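Local coordinates for protein phage terminase large subunit (Thermus phage G20c, PDB 5M1O) that packages viral DNA into empty capsids as an ATP-driven motor and, through its RNase H-like nuclease domain, cuts the genome to begin and end packaging, at residues I39-G44 with V92-W97; Q47-F52 with R173-I178; Q127-L132 with D177-L182. All coordinates share one frame; numbering follows the deposited sequence. Where two conformers were deposited one is given.

Interaction 1 of 3, residues I39-G44 with V92-W97. With CO (cobalt (II) ion), chain C.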
ATOM      1  N   ILE A  39      -7.870   3.513   1.780  1.00 15.52           N
ATOM      2  CA  ILE A  39      -6.447   3.636   2.063  1.00 14.88           C
ATOM      3  C   ILE A  39      -5.866   2.259   2.356  1.00 14.85           C
ATOM      4  O   ILE A  39      -6.312   1.597   3.286  1.00 14.67           O
ATOM      5  CB  ILE A  39      -6.183   4.551   3.270  1.00 14.76           C
ATOM      6  CG1 ILE A  39      -6.863   5.911   3.050  1.00 14.64           C
ATOM      7  CG2 ILE A  39      -4.675   4.707   3.519  1.00 14.77           C
ATOM      8  CD1 ILE A  39      -6.737   6.873   4.213  1.00 14.65           C
ATOM      9  N   GLY A  40      -4.857   1.849   1.576  1.00 14.47           N
ATOM     10  CA  GLY A  40      -4.070   0.673   1.905  1.00 14.33           C
ATOM     11  C   GLY A  40      -3.025   1.038   2.941  1.00 14.30           C
ATOM     12  O   GLY A  40      -2.258   1.959   2.722  1.00 14.48           O
ATOM     13  N   ALA A  41      -2.981   0.320   4.065  1.00 14.48           N
ATOM     14  CA  ALA A  41      -2.094   0.662   5.164  1.00 14.14           C
ATOM     15  C   ALA A  41      -1.225  -0.490   5.660  1.00 14.36           C
ATOM     16  O   ALA A  41      -1.741  -1.513   6.109  1.00 13.02           O
ATOM     17  CB  ALA A  41      -2.895   1.208   6.327  1.00 14.51           C
ATOM     18  N   ASP A  42       0.092  -0.273   5.544  0.70 15.20           N
ATOM     19  CA  ASP A  42       1.154  -1.112   6.101  0.70 16.52           C
ATOM     20  C   ASP A  42       1.773  -0.333   7.265  0.70 17.02           C
ATOM     21  O   ASP A  42       2.102   0.837   7.084  0.70 16.92           O
ATOM     22  CB  ASP A  42       2.215  -1.370   5.013  0.70 17.46           C
ATOM     23  CG  ASP A  42       3.226  -2.422   5.419  0.70 18.81           C
ATOM     24  OD1 ASP A  42       2.803  -3.474   5.948  0.70 19.66           O
ATOM     25  OD2 ASP A  42       4.442  -2.198   5.227  0.70 19.14           O
ATOM     26  N   PHE A  43       1.929  -0.952   8.444  1.00 17.25           N
ATOM     27  CA  PHE A  43       2.544  -0.276   9.577  1.00 18.42           C
ATOM     28  C   PHE A  43       3.993  -0.713   9.703  1.00 20.59           C
ATOM     29  O   PHE A  43       4.365  -1.765   9.200  1.00 20.95           O
ATOM     30  CB  PHE A  43       1.772  -0.616  10.842  1.00 18.15           C
ATOM     31  CG  PHE A  43       0.362  -0.088  10.833  1.00 18.42           C
ATOM     32  CD1 PHE A  43       0.104   1.235  11.163  1.00 18.59           C
ATOM     33  CD2 PHE A  43      -0.696  -0.902  10.454  1.00 19.21           C
ATOM     34  CE1 PHE A  43      -1.192   1.735  11.135  1.00 18.92           C
ATOM     35  CE2 PHE A  43      -1.992  -0.417  10.427  1.00 19.35           C
ATOM     36  CZ  PHE A  43      -2.242   0.905  10.774  1.00 19.20           C
ATOM     37  N   GLY A  44       4.799   0.105  10.372  1.00 23.70           N
ATOM     38  CA  GLY A  44       6.234  -0.159  10.551  1.00 26.50           C
ATOM     39  C   GLY A  44       6.564  -0.474  11.994  1.00 30.20           C
ATOM     40  O   GLY A  44       6.271   0.319  12.876  1.00 30.17           O
ATOM     41  N   VAL A  92     -10.003   2.360   5.650  1.00 17.49           N
ATOM     42  CA  VAL A  92      -8.639   1.851   5.658  1.00 16.89           C
ATOM     43  C   VAL A  92      -8.690   0.325   5.510  1.00 16.79           C
ATOM     44  O   VAL A  92      -9.497  -0.344   6.168  1.00 16.42           O
ATOM     45  CB  VAL A  92      -7.941   2.266   6.963  1.00 17.08           C
ATOM     46  CG1 VAL A  92      -6.539   1.656   7.084  1.00 17.25           C
ATOM     47  CG2 VAL A  92      -7.870   3.797   7.072  1.00 17.43           C
ATOM     48  N   VAL A  93      -7.842  -0.200   4.632  1.00 16.24           N
ATOM     49  CA  VAL A  93      -7.596  -1.639   4.503  1.00 15.70           C
ATOM     50  C   VAL A  93      -6.238  -1.845   5.166  1.00 15.05           C
ATOM     51  O   VAL A  93      -5.202  -1.535   4.592  1.00 14.67           O
ATOM     52  CB  VAL A  93      -7.596  -2.093   3.033  1.00 16.14           C
ATOM     53  CG1 VAL A  93      -7.387  -3.613   2.906  1.00 15.74           C
ATOM     54  CG2 VAL A  93      -8.902  -1.697   2.375  1.00 16.89           C
ATOM     55  N   ALA A  94      -6.256  -2.322   6.406  1.00 15.14           N
ATOM     56  CA  ALA A  94      -5.057  -2.342   7.235  1.00 15.36           C
ATOM     57  C   ALA A  94      -4.517  -3.741   7.372  1.00 15.73           C
ATOM     58  O   ALA A  94      -5.250  -4.651   7.764  1.00 15.51           O
ATOM     59  CB  ALA A  94      -5.359  -1.776   8.613  1.00 15.75           C
ATOM     60  N   ASP A  95      -3.231  -3.913   7.085  1.00 16.32           N
ATOM     61  CA  ASP A  95      -2.552  -5.148   7.436  1.00 17.16           C
ATOM     62  C   ASP A  95      -2.254  -5.162   8.932  1.00 17.68           C
ATOM     63  O   ASP A  95      -1.222  -4.663   9.394  1.00 16.46           O
ATOM     64  CB  ASP A  95      -1.278  -5.360   6.628  1.00 17.45           C
ATOM     65  CG  ASP A  95      -0.524  -6.597   7.062  1.00 18.34           C
ATOM     66  OD1 ASP A  95      -1.089  -7.440   7.809  1.00 17.30           O
ATOM     67  OD2 ASP A  95       0.637  -6.727   6.660  1.00 19.83           O
ATOM     68  N   THR A  96      -3.148  -5.826   9.662  1.00 18.64           N
ATOM     69  CA  THR A  96      -3.088  -5.893  11.112  1.00 20.13           C
ATOM     70  C   THR A  96      -2.249  -7.059  11.648  1.00 20.82           C
ATOM     71  O   THR A  96      -2.152  -7.227  12.865  1.00 21.59           O
ATOM     72  CB  THR A  96      -4.514  -5.998  11.680  1.00 20.64           C
ATOM     73  OG1 THR A  96      -5.225  -7.027  10.983  1.00 21.75           O
ATOM     74  CG2 THR A  96      -5.237  -4.683  11.489  1.00 21.32           C
ATOM     75  N   TRP A  97      -1.633  -7.836  10.754  1.00 20.30           N
ATOM     76  CA  TRP A  97      -0.835  -8.993  11.153  1.00 21.02           C
ATOM     77  C   TRP A  97       0.535  -8.542  11.664  1.00 21.93           C
ATOM     78  O   TRP A  97       1.263  -7.819  10.981  1.00 22.86           O
ATOM     79  CB  TRP A  97      -0.674  -9.953   9.972  1.00 20.16           C
ATOM     80  CG  TRP A  97      -0.118 -11.288  10.353  1.00 19.42           C
ATOM     81  CD1 TRP A  97       1.142 -11.758  10.096  1.00 19.02           C
ATOM     82  CD2 TRP A  97      -0.807 -12.334  11.038  1.00 17.74           C
ATOM     83  NE1 TRP A  97       1.276 -13.031  10.590  1.00 18.43           N
ATOM     84  CE2 TRP A  97       0.095 -13.408  11.171  1.00 18.45           C
ATOM     85  CE3 TRP A  97      -2.096 -12.469  11.559  1.00 18.16           C
ATOM     86  CZ2 TRP A  97      -0.253 -14.606  11.804  1.00 18.27           C
ATOM     87  CZ3 TRP A  97      -2.454 -13.676  12.172  1.00 18.62           C
ATOM     88  CH2 TRP A  97      -1.527 -14.721  12.297  1.00 18.50           C
TER
HETATM   89 CO    CO C 501       6.078  -3.402   5.717  0.70 20.43          CO
HETATM   90  O   HOH W   1       1.293  -3.717   8.615  1.00 17.50           O
HETATM   91  O   HOH W   2       1.891  -5.871   4.531  1.00 23.79           O
HETATM   92  O   HOH W   3       4.860  -4.573   6.963  1.00 28.64           O
HETATM   93  O   HOH W   4       6.296  -2.111   7.179  1.00 24.82           O
HETATM   94  O   HOH W   5       7.878  -4.389   6.634  1.00 30.78           O
HETATM   95  O   HOH W   6       5.689  -4.890   4.315  1.00 25.00           O

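Interaction 2 of 3, residues Q47-F52 with R173-I178. With CO (cobalt (II) ion), chain C.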
ATOM      1  N   GLN A  47      12.425   0.064  12.778  1.00 40.28           N
ATOM      2  CA  GLN A  47      12.897   0.993  11.734  1.00 36.91           C
ATOM      3  C   GLN A  47      12.304   0.747  10.333  1.00 32.57           C
ATOM      4  O   GLN A  47      12.728   1.397   9.355  1.00 29.17           O
ATOM      5  CB  GLN A  47      14.435   0.971  11.675  1.00 39.84           C
ATOM      6  CG  GLN A  47      15.115   1.507  12.931  1.00 42.26           C
ATOM      7  CD  GLN A  47      14.811   2.979  13.174  1.00 44.61           C
ATOM      8  OE1 GLN A  47      15.187   3.837  12.375  1.00 47.95           O
ATOM      9  NE2 GLN A  47      14.119   3.277  14.273  1.00 45.41           N
ATOM     10  N   ASP A  48      11.330  -0.163  10.237  1.00 28.21           N
ATOM     11  CA  ASP A  48      10.588  -0.396   8.999  1.00 27.66           C
ATOM     12  C   ASP A  48       9.716   0.807   8.604  1.00 23.95           C
ATOM     13  O   ASP A  48       9.311   1.610   9.449  1.00 22.99           O
ATOM     14  CB  ASP A  48       9.697  -1.640   9.120  1.00 29.26           C
ATOM     15  CG  ASP A  48      10.489  -2.943   9.109  1.00 32.84           C
ATOM     16  OD1 ASP A  48      11.700  -2.937   9.448  1.00 33.91           O
ATOM     17  OD2 ASP A  48       9.899  -3.985   8.746  1.00 35.78           O
ATOM     18  N   TYR A  49       9.426   0.912   7.310  1.00 21.08           N
ATOM     19  CA  TYR A  49       8.604   1.992   6.800  1.00 19.43           C
ATOM     20  C   TYR A  49       7.138   1.684   7.032  1.00 17.98           C
ATOM     21  O   TYR A  49       6.730   0.523   6.970  1.00 18.38           O
ATOM     22  CB  TYR A  49       8.826   2.207   5.303  1.00 19.97           C
ATOM     23  CG  TYR A  49      10.190   2.772   4.993  1.00 20.64           C
ATOM     24  CD1 TYR A  49      11.297   1.933   4.860  1.00 21.13           C
ATOM     25  CD2 TYR A  49      10.384   4.149   4.852  1.00 21.21           C
ATOM     26  CE1 TYR A  49      12.559   2.451   4.578  1.00 22.45           C
ATOM     27  CE2 TYR A  49      11.643   4.672   4.569  1.00 21.37           C
ATOM     28  CZ  TYR A  49      12.719   3.822   4.434  1.00 22.09           C
ATOM     29  OH  TYR A  49      13.962   4.329   4.153  1.00 24.24           O
ATOM     30  N   SER A  50       6.366   2.722   7.337  0.50 16.81           N
ATOM     31  CA  SER A  50       4.918   2.661   7.258  0.50 15.88           C
ATOM     32  C   SER A  50       4.564   3.319   5.943  0.50 14.75           C
ATOM     33  O   SER A  50       5.211   4.300   5.565  0.50 14.01           O
ATOM     34  CB  SER A  50       4.275   3.406   8.424  0.50 16.27           C
ATOM     35  OG  SER A  50       4.603   2.778   9.642  0.50 16.88           O
ATOM     36  N   VAL A  51       3.593   2.752   5.225  1.00 13.36           N
ATOM     37  CA  VAL A  51       3.098   3.340   3.965  1.00 12.79           C
ATOM     38  C   VAL A  51       1.579   3.313   3.884  1.00 11.95           C
ATOM     39  O   VAL A  51       0.967   2.265   4.058  1.00 11.75           O
ATOM     40  CB  VAL A  51       3.637   2.596   2.720  1.00 12.38           C
ATOM     41  CG1 VAL A  51       3.183   3.293   1.428  1.00 12.56           C
ATOM     42  CG2 VAL A  51       5.156   2.516   2.773  1.00 12.17           C
ATOM     43  N   PHE A  52       0.998   4.468   3.583  1.00 12.00           N
ATOM     44  CA  PHE A  52      -0.442   4.635   3.446  1.00 11.91           C
ATOM     45  C   PHE A  52      -0.733   5.155   2.043  1.00 12.25           C
ATOM     46  O   PHE A  52      -0.259   6.228   1.664  1.00 12.32           O
ATOM     47  CB  PHE A  52      -0.983   5.632   4.479  1.00 12.61           C
ATOM     48  CG  PHE A  52      -0.533   5.369   5.896  1.00 13.01           C
ATOM     49  CD1 PHE A  52      -0.399   4.066   6.389  1.00 13.52           C
ATOM     50  CD2 PHE A  52      -0.289   6.441   6.760  1.00 13.43           C
ATOM     51  CE1 PHE A  52       0.017   3.827   7.692  1.00 14.21           C
ATOM     52  CE2 PHE A  52       0.114   6.199   8.072  1.00 13.98           C
ATOM     53  CZ  PHE A  52       0.250   4.896   8.534  1.00 14.08           C
ATOM     54  N   ARG A 173      18.242  -7.273  -0.205  1.00 16.49           N
ATOM     55  CA  ARG A 173      17.783  -7.008   1.155  1.00 18.22           C
ATOM     56  C   ARG A 173      16.829  -5.821   1.194  1.00 17.26           C
ATOM     57  O   ARG A 173      16.848  -4.998   2.124  1.00 16.98           O
ATOM     58  CB  ARG A 173      18.990  -6.826   2.083  1.00 20.10           C
ATOM     59  CG  ARG A 173      19.789  -8.120   2.212  1.00 22.45           C
ATOM     60  CD  ARG A 173      21.045  -7.942   3.046  1.00 25.62           C
ATOM     61  NE  ARG A 173      21.902  -9.130   3.010  1.00 28.88           N
ATOM     62  CZ  ARG A 173      21.709 -10.250   3.713  1.00 31.93           C
ATOM     63  NH1 ARG A 173      20.667 -10.392   4.536  1.00 32.61           N
ATOM     64  NH2 ARG A 173      22.576 -11.259   3.587  1.00 33.04           N
ATOM     65  N   GLY A 174      15.970  -5.748   0.181  1.00 16.19           N
ATOM     66  CA  GLY A 174      15.111  -4.594   0.007  1.00 15.81           C
ATOM     67  C   GLY A 174      13.822  -4.637   0.790  1.00 15.88           C
ATOM     68  O   GLY A 174      13.547  -5.593   1.554  1.00 15.29           O
ATOM     69  N   HIS A 175      13.015  -3.605   0.548  1.00 15.27           N
ATOM     70  CA  HIS A 175      11.736  -3.403   1.218  1.00 15.98           C
ATOM     71  C   HIS A 175      10.579  -3.696   0.286  1.00 15.67           C
ATOM     72  O   HIS A 175      10.720  -3.656  -0.951  1.00 15.61           O
ATOM     73  CB  HIS A 175      11.614  -1.947   1.664  1.00 15.83           C
ATOM     74  CG  HIS A 175      12.819  -1.424   2.364  1.00 16.54           C
ATOM     75  ND1 HIS A 175      13.334  -2.015   3.495  1.00 17.27           N
ATOM     76  CD2 HIS A 175      13.600  -0.351   2.110  1.00 17.86           C
ATOM     77  CE1 HIS A 175      14.386  -1.330   3.906  1.00 17.91           C
ATOM     78  NE2 HIS A 175      14.570  -0.319   3.079  1.00 18.55           N
ATOM     79  N   ASP A 176       9.414  -3.959   0.875  1.00 16.39           N
ATOM     80  CA  ASP A 176       8.198  -4.113   0.082  1.00 16.05           C
ATOM     81  C   ASP A 176       6.966  -3.410   0.665  1.00 15.05           C
ATOM     82  O   ASP A 176       5.852  -3.716   0.288  1.00 13.84           O
ATOM     83  CB  ASP A 176       7.921  -5.598  -0.140  1.00 17.13           C
ATOM     84  CG  ASP A 176       7.472  -6.314   1.111  1.00 18.46           C
ATOM     85  OD1 ASP A 176       7.416  -5.706   2.203  1.00 18.84           O
ATOM     86  OD2 ASP A 176       7.185  -7.522   1.018  1.00 20.61           O
ATOM     87  N   ASP A 177       7.186  -2.427   1.529  1.00 14.24           N
ATOM     88  CA  ASP A 177       6.105  -1.759   2.241  1.00 13.33           C
ATOM     89  C   ASP A 177       5.243  -0.960   1.271  1.00 12.99           C
ATOM     90  O   ASP A 177       4.044  -0.864   1.460  1.00 12.80           O
ATOM     91  CB  ASP A 177       6.647  -0.849   3.340  1.00 13.79           C
ATOM     92  CG  ASP A 177       7.797  -1.464   4.060  1.00 14.19           C
ATOM     93  OD1 ASP A 177       7.603  -2.450   4.799  1.00 15.87           O
ATOM     94  OD2 ASP A 177       8.914  -1.017   3.808  1.00 14.57           O
ATOM     95  N   ILE A 178       5.854  -0.375   0.241  1.00 12.59           N
ATOM     96  CA  ILE A 178       5.085   0.362  -0.758  1.00 12.51           C
ATOM     97  C   ILE A 178       4.253  -0.618  -1.588  1.00 12.39           C
ATOM     98  O   ILE A 178       3.068  -0.378  -1.838  1.00 12.95           O
ATOM     99  CB  ILE A 178       5.994   1.192  -1.689  1.00 12.68           C
ATOM    100  CG1 ILE A 178       6.775   2.232  -0.874  1.00 12.90           C
ATOM    101  CG2 ILE A 178       5.204   1.860  -2.808  1.00 12.88           C
ATOM    102  CD1 ILE A 178       7.910   2.859  -1.647  1.00 12.87           C
TER
HETATM  103 CO    CO C 501       6.078  -3.402   5.717  0.70 20.43          CO
HETATM  104  O   HOH W   5       7.878  -4.389   6.634  1.00 30.78           O
HETATM  105  O   HOH W   7      10.691  -1.405   5.687  1.00 23.07           O
HETATM  106  O   HOH W   4       6.296  -2.111   7.179  1.00 24.82           O
HETATM  107  O   HOH W   6       5.689  -4.890   4.315  1.00 25.00           O
HETATM  108  O   HOH W   3       4.860  -4.573   6.963  1.00 28.64           O

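Interaction 3 of 3, residues Q127-L132 with D177-L182. With CO (cobalt (II) ion), chain C.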
ATOM      1  N   GLN A 127      -2.717 -13.675  -3.319  1.00 21.10           N
ATOM      2  CA  GLN A 127      -3.987 -13.135  -3.816  1.00 22.06           C
ATOM      3  C   GLN A 127      -3.919 -11.610  -3.994  1.00 19.78           C
ATOM      4  O   GLN A 127      -4.318 -11.088  -5.030  1.00 19.45           O
ATOM      5  CB  GLN A 127      -5.140 -13.444  -2.872  1.00 25.18           C
ATOM      6  CG  GLN A 127      -5.597 -14.883  -2.869  1.00 28.18           C
ATOM      7  CD  GLN A 127      -6.661 -15.105  -1.815  1.00 30.99           C
ATOM      8  OE1 GLN A 127      -7.658 -14.385  -1.775  1.00 31.37           O
ATOM      9  NE2 GLN A 127      -6.443 -16.085  -0.941  1.00 33.99           N
ATOM     10  N   LEU A 128      -3.441 -10.915  -2.966  1.00 18.17           N
ATOM     11  CA  LEU A 128      -3.295  -9.451  -3.010  1.00 18.21           C
ATOM     12  C   LEU A 128      -2.418  -9.005  -4.162  1.00 17.50           C
ATOM     13  O   LEU A 128      -2.791  -8.132  -4.947  1.00 17.89           O
ATOM     14  CB  LEU A 128      -2.682  -8.932  -1.713  1.00 18.43           C
ATOM     15  CG  LEU A 128      -3.614  -8.902  -0.505  1.00 19.84           C
ATOM     16  CD1 LEU A 128      -2.831  -8.787   0.800  1.00 20.29           C
ATOM     17  CD2 LEU A 128      -4.620  -7.757  -0.630  1.00 20.15           C
ATOM     18  N   ILE A 129      -1.250  -9.621  -4.261  1.00 16.92           N
ATOM     19  CA  ILE A 129      -0.273  -9.245  -5.297  1.00 17.89           C
ATOM     20  C   ILE A 129      -0.744  -9.591  -6.708  1.00 17.92           C
ATOM     21  O   ILE A 129      -0.578  -8.783  -7.620  1.00 17.51           O
ATOM     22  CB  ILE A 129       1.115  -9.878  -5.031  1.00 17.84           C
ATOM     23  CG1 ILE A 129       1.747  -9.293  -3.749  1.00 18.04           C
ATOM     24  CG2 ILE A 129       2.042  -9.711  -6.232  1.00 18.51           C
ATOM     25  CD1 ILE A 129       1.923  -7.784  -3.748  1.00 17.28           C
ATOM     26  N   SER A 130      -1.297 -10.794  -6.893  0.50 18.46           N
ATOM     27  CA  SER A 130      -1.843 -11.202  -8.193  0.50 18.59           C
ATOM     28  C   SER A 130      -2.932 -10.253  -8.683  0.50 18.30           C
ATOM     29  O   SER A 130      -2.987  -9.923  -9.873  0.50 17.50           O
ATOM     30  CB  SER A 130      -2.411 -12.625  -8.134  0.50 19.23           C
ATOM     31  OG  SER A 130      -3.670 -12.631  -7.491  0.50 20.40           O
ATOM     32  N   ASN A 131      -3.790  -9.809  -7.765  1.00 17.88           N
ATOM     33  CA  ASN A 131      -4.821  -8.838  -8.092  1.00 17.96           C
ATOM     34  C   ASN A 131      -4.217  -7.500  -8.561  1.00 17.05           C
ATOM     35  O   ASN A 131      -4.648  -6.957  -9.567  1.00 18.09           O
ATOM     36  CB  ASN A 131      -5.746  -8.587  -6.908  1.00 18.21           C
ATOM     37  CG  ASN A 131      -6.798  -7.563  -7.224  1.00 18.48           C
ATOM     38  OD1 ASN A 131      -7.655  -7.789  -8.076  1.00 18.95           O
ATOM     39  ND2 ASN A 131      -6.719  -6.405  -6.575  1.00 18.64           N
ATOM     40  N   LEU A 132      -3.231  -6.993  -7.826  1.00 16.88           N
ATOM     41  CA  LEU A 132      -2.506  -5.772  -8.231  1.00 16.64           C
ATOM     42  C   LEU A 132      -1.864  -5.946  -9.618  1.00 16.67           C
ATOM     43  O   LEU A 132      -1.961  -5.070 -10.475  1.00 15.55           O
ATOM     44  CB  LEU A 132      -1.439  -5.405  -7.194  1.00 16.62           C
ATOM     45  CG  LEU A 132      -0.625  -4.119  -7.443  1.00 16.25           C
ATOM     46  CD1 LEU A 132      -1.541  -2.911  -7.509  1.00 16.04           C
ATOM     47  CD2 LEU A 132       0.445  -3.928  -6.377  1.00 16.55           C
ATOM     48  N   ASP A 177       7.186  -2.427   1.529  1.00 14.24           N
ATOM     49  CA  ASP A 177       6.105  -1.759   2.241  1.00 13.33           C
ATOM     50  C   ASP A 177       5.243  -0.960   1.271  1.00 12.99           C
ATOM     51  O   ASP A 177       4.044  -0.864   1.460  1.00 12.80           O
ATOM     52  CB  ASP A 177       6.647  -0.849   3.340  1.00 13.79           C
ATOM     53  CG  ASP A 177       7.797  -1.464   4.060  1.00 14.19           C
ATOM     54  OD1 ASP A 177       7.603  -2.450   4.799  1.00 15.87           O
ATOM     55  OD2 ASP A 177       8.914  -1.017   3.808  1.00 14.57           O
ATOM     56  N   ILE A 178       5.854  -0.375   0.241  1.00 12.59           N
ATOM     57  CA  ILE A 178       5.085   0.362  -0.758  1.00 12.51           C
ATOM     58  C   ILE A 178       4.253  -0.618  -1.588  1.00 12.39           C
ATOM     59  O   ILE A 178       3.068  -0.378  -1.838  1.00 12.95           O
ATOM     60  CB  ILE A 178       5.994   1.192  -1.689  1.00 12.68           C
ATOM     61  CG1 ILE A 178       6.775   2.232  -0.874  1.00 12.90           C
ATOM     62  CG2 ILE A 178       5.204   1.860  -2.808  1.00 12.88           C
ATOM     63  CD1 ILE A 178       7.910   2.859  -1.647  1.00 12.87           C
ATOM     64  N   VAL A 179       4.891  -1.705  -2.033  1.00 12.83           N
ATOM     65  CA  VAL A 179       4.210  -2.742  -2.820  1.00 12.77           C
ATOM     66  C   VAL A 179       2.967  -3.236  -2.091  1.00 12.72           C
ATOM     67  O   VAL A 179       1.878  -3.299  -2.687  1.00 12.87           O
ATOM     68  CB  VAL A 179       5.111  -3.962  -3.135  1.00 13.24           C
ATOM     69  CG1 VAL A 179       4.337  -4.990  -3.950  1.00 13.88           C
ATOM     70  CG2 VAL A 179       6.375  -3.510  -3.859  1.00 13.41           C
ATOM     71  N   MET A 180       3.144  -3.574  -0.820  1.00 13.20           N
ATOM     72  CA  MET A 180       2.056  -4.117   0.001  1.00 13.81           C
ATOM     73  C   MET A 180       0.954  -3.095   0.269  1.00 13.10           C
ATOM     74  O   MET A 180      -0.214  -3.442   0.219  1.00 12.86           O
ATOM     75  CB  MET A 180       2.586  -4.732   1.300  1.00 15.17           C
ATOM     76  CG  MET A 180       3.409  -6.010   1.132  1.00 16.74           C
ATOM     77  SD  MET A 180       2.696  -7.223   0.005  1.00 20.10           S
ATOM     78  CE  MET A 180       1.084  -7.509   0.710  1.00 19.32           C
ATOM     79  N   SER A 181       1.316  -1.835   0.518  1.00 11.95           N
ATOM     80  CA  SER A 181       0.323  -0.776   0.730  1.00 11.74           C
ATOM     81  C   SER A 181      -0.550  -0.594  -0.518  1.00 11.49           C
ATOM     82  O   SER A 181      -1.782  -0.534  -0.436  1.00 11.18           O
ATOM     83  CB  SER A 181       1.015   0.527   1.105  1.00 11.74           C
ATOM     84  OG  SER A 181       0.101   1.603   1.159  1.00 12.22           O
ATOM     85  N   LEU A 182       0.107  -0.520  -1.668  1.00 11.51           N
ATOM     86  CA  LEU A 182      -0.582  -0.470  -2.955  1.00 11.64           C
ATOM     87  C   LEU A 182      -1.510  -1.657  -3.153  1.00 11.59           C
ATOM     88  O   LEU A 182      -2.655  -1.462  -3.522  1.00 11.91           O
ATOM     89  CB  LEU A 182       0.425  -0.386  -4.108  1.00 11.77           C
ATOM     90  CG  LEU A 182       1.160   0.960  -4.195  1.00 11.96           C
ATOM     91  CD1 LEU A 182       2.297   0.865  -5.208  1.00 12.40           C
ATOM     92  CD2 LEU A 182       0.221   2.116  -4.496  1.00 12.05           C
TER
HETATM   93 CO    CO C 501       6.078  -3.402   5.717  0.70 20.43          CO
HETATM   94  O   HOH W   4       6.296  -2.111   7.179  1.00 24.82           O
HETATM   95  O   HOH W   3       4.860  -4.573   6.963  1.00 28.64           O
HETATM   96  O   HOH W   5       7.878  -4.389   6.634  1.00 30.78           O
HETATM   97  O   HOH W   6       5.689  -4.890   4.315  1.00 25.00           O

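Interaction 1 of 3, residues I39-G44 with V92-W97
I39, G40 and A41 pair in parallel with V92, V93 and A94 in the central sheet of the RNase H-like nuclease domain, and both strands run out into its metal site. Three backbone bonds fix the register. I39 O accepts from V93 N at 2.7 Å, V93 O accepts from A41 N, and A41 O accepts from D95 N, so V93 and A41 each bond in both directions. The two short strand axes diverge by 28°. On the face carrying A41, its CB packs on V92 CG1 at 3.7 Å. F43 comes next: A94 CB lies 4.1 Å from F43 CE2 at the ring edge, where D95 O also sits in the ring plane. Helix 73-86 covers this face, with L80 touching I39, F43 and V92.

In the RNase H-like fold the first strand of the conserved core, here 37-42, and the parallel strand beside it, 91-94, each end near an acidic residue, here D42 and D95. Both have CG anti to the backbone N (chi1 -170° and 176°), which lays the carboxylates side by side, pointing the same way. The like-charged D42 OD1 and D95 OD2 stand 4.0 Å apart. Water 2 bridges this gap by donating to each oxygen. Water 1 ties D42 OD1 to D95 O and takes the F43 N-H. In the conformer of D42 described, OD2 binds cobalt at 2.1 Å; D177 OD1 and four waters complete six ligands. This agrees with the role expected of D42 as a ligand of both catalytic magnesium ions and of D95 as a ligand of the second. D95 OD1 accepts from W97 N at 3.0 Å, closing an Asx turn, and also from V119 N.

Interaction 2 of 3, residues Q47-F52 with R173-I178
Y49 and V51 of strand 49-56 face H175, just before helix 177-186, and D177 and I178 in its first turn, where this RNase H-like domain brings its last acidic metal ligand over the sheet. No direct hydrogen bond crosses between the two segments; rings, apolar groups, waters and a metal make the contact.

The aromatic part is a T-shaped pair. Y49 presents its edge to the face of H175, with planes 60° apart and centroids separated by 5.2 Å. The nearest atoms are Y49 CE1 and H175 NE2, at 3.7 Å, and Y49 CD1 stands above the centre of the imidazole. The tyrosine ring is also in a cation-pi contact with R67 of the adjacent strand 61-69.

The apolar part runs through V51: its CG2 meets D177 CB at 3.7 Å and I178 CG1 at 4.0 Å; its CB also lies near the carbonyl oxygen D177 O. I178 N is turned elsewhere and donates to E152 OE1 of helix 147-154.

The polar part centres on the D177 carboxylate, whose two oxygens have separate roles. D177 OD1 binds cobalt at 2.0 Å, consistent with the expected ligand role of this aspartate at the first catalytic magnesium. Metal-bound waters extend the grip: water 4 lies within hydrogen-bonding distance of Y49 O, though it has more acceptors than protons, while water 5 donates to D48 OD2 and water 6 to D176 OD1. With CG anti to the carbonyl carbon (chi1 -40°), D177 places OD2 beside Y49 CB at 3.6 Å, and there water 7 donates to D177 OD2 at 2.6 Å while accepting from Y49 N.

Interaction 3 of 3, residues Q127-L132 with D177-L182
I129 CD1 makes the shortest approach between the helices 127-132 and 177-182, meeting V179 CG1 at 3.7 Å and M180 SD at 3.9 Å. One turn on, L132 CD2 lies against the other helix, 4.0 Å from V179 O and 4.2 Å from L182 CB. L128 CD1 completes the first shell by touching M180 CE at 4.1 Å. Apart from L132 CD2 against the carbonyl oxygen V179 O, these contacts are apolar, and no hydrogen bond passes between the segments.

The shape of M180 explains its part. Its chain is bent at both chi2 (-45°) and chi3 (-57°); this folding carries SD and CE across to I129 and L128, and the M180 side chain crosses theirs at about a right angle. The two short axes are themselves steeply crossed, at 79°, and approach to 10.0 Å, a spacing bridged by branched and flexible side chains.

Farther along helix 177-186, A183 lies against L128, I129 and L132, and Y186 against L132, so the contact continues beyond these turns. What positions helix 177-186 comes from elsewhere: E152 OE1 accepts from the N-H groups of I178 and V179 at its first turn, and S181 OG hydrogen-bonds G40 O and S53 OG of the sheet strands.

M180 is also close to the metal site, its side chain being about 5 Å at nearest atoms from that of D42 and about 6 Å from that of D95. Helix 122-137 crosses behind a late helix that lies on the sheet and brings a metal-binding aspartate in its first turn, the latter a characteristic of RNase H-like nucleases.

In the fold
The three contacts lie 11 to 12 Å apart, centre to centre; interactions 1 and 2 meet at one cobalt ion, which interaction 3 reaches only through D177 at the head of its helix. Interactions 1 and 2 share the mixed sheet, where strand 37-42 runs antiparallel to its neighbour 49-56 and D42 O is 3.1 Å from V51 N. Interactions 2 and 3 share helix 177-186, including D177 and I178. Along the chain interaction 1 closes before interaction 3 opens, whereas the segments of interactions 1 and 2 alternate. The acidic residues thus come from distant parts of the sequence: D42 OD2 and D177 OD1 are 3.2 Å apart, and D95 stands beside D42, consistent with the two-magnesium nuclease site.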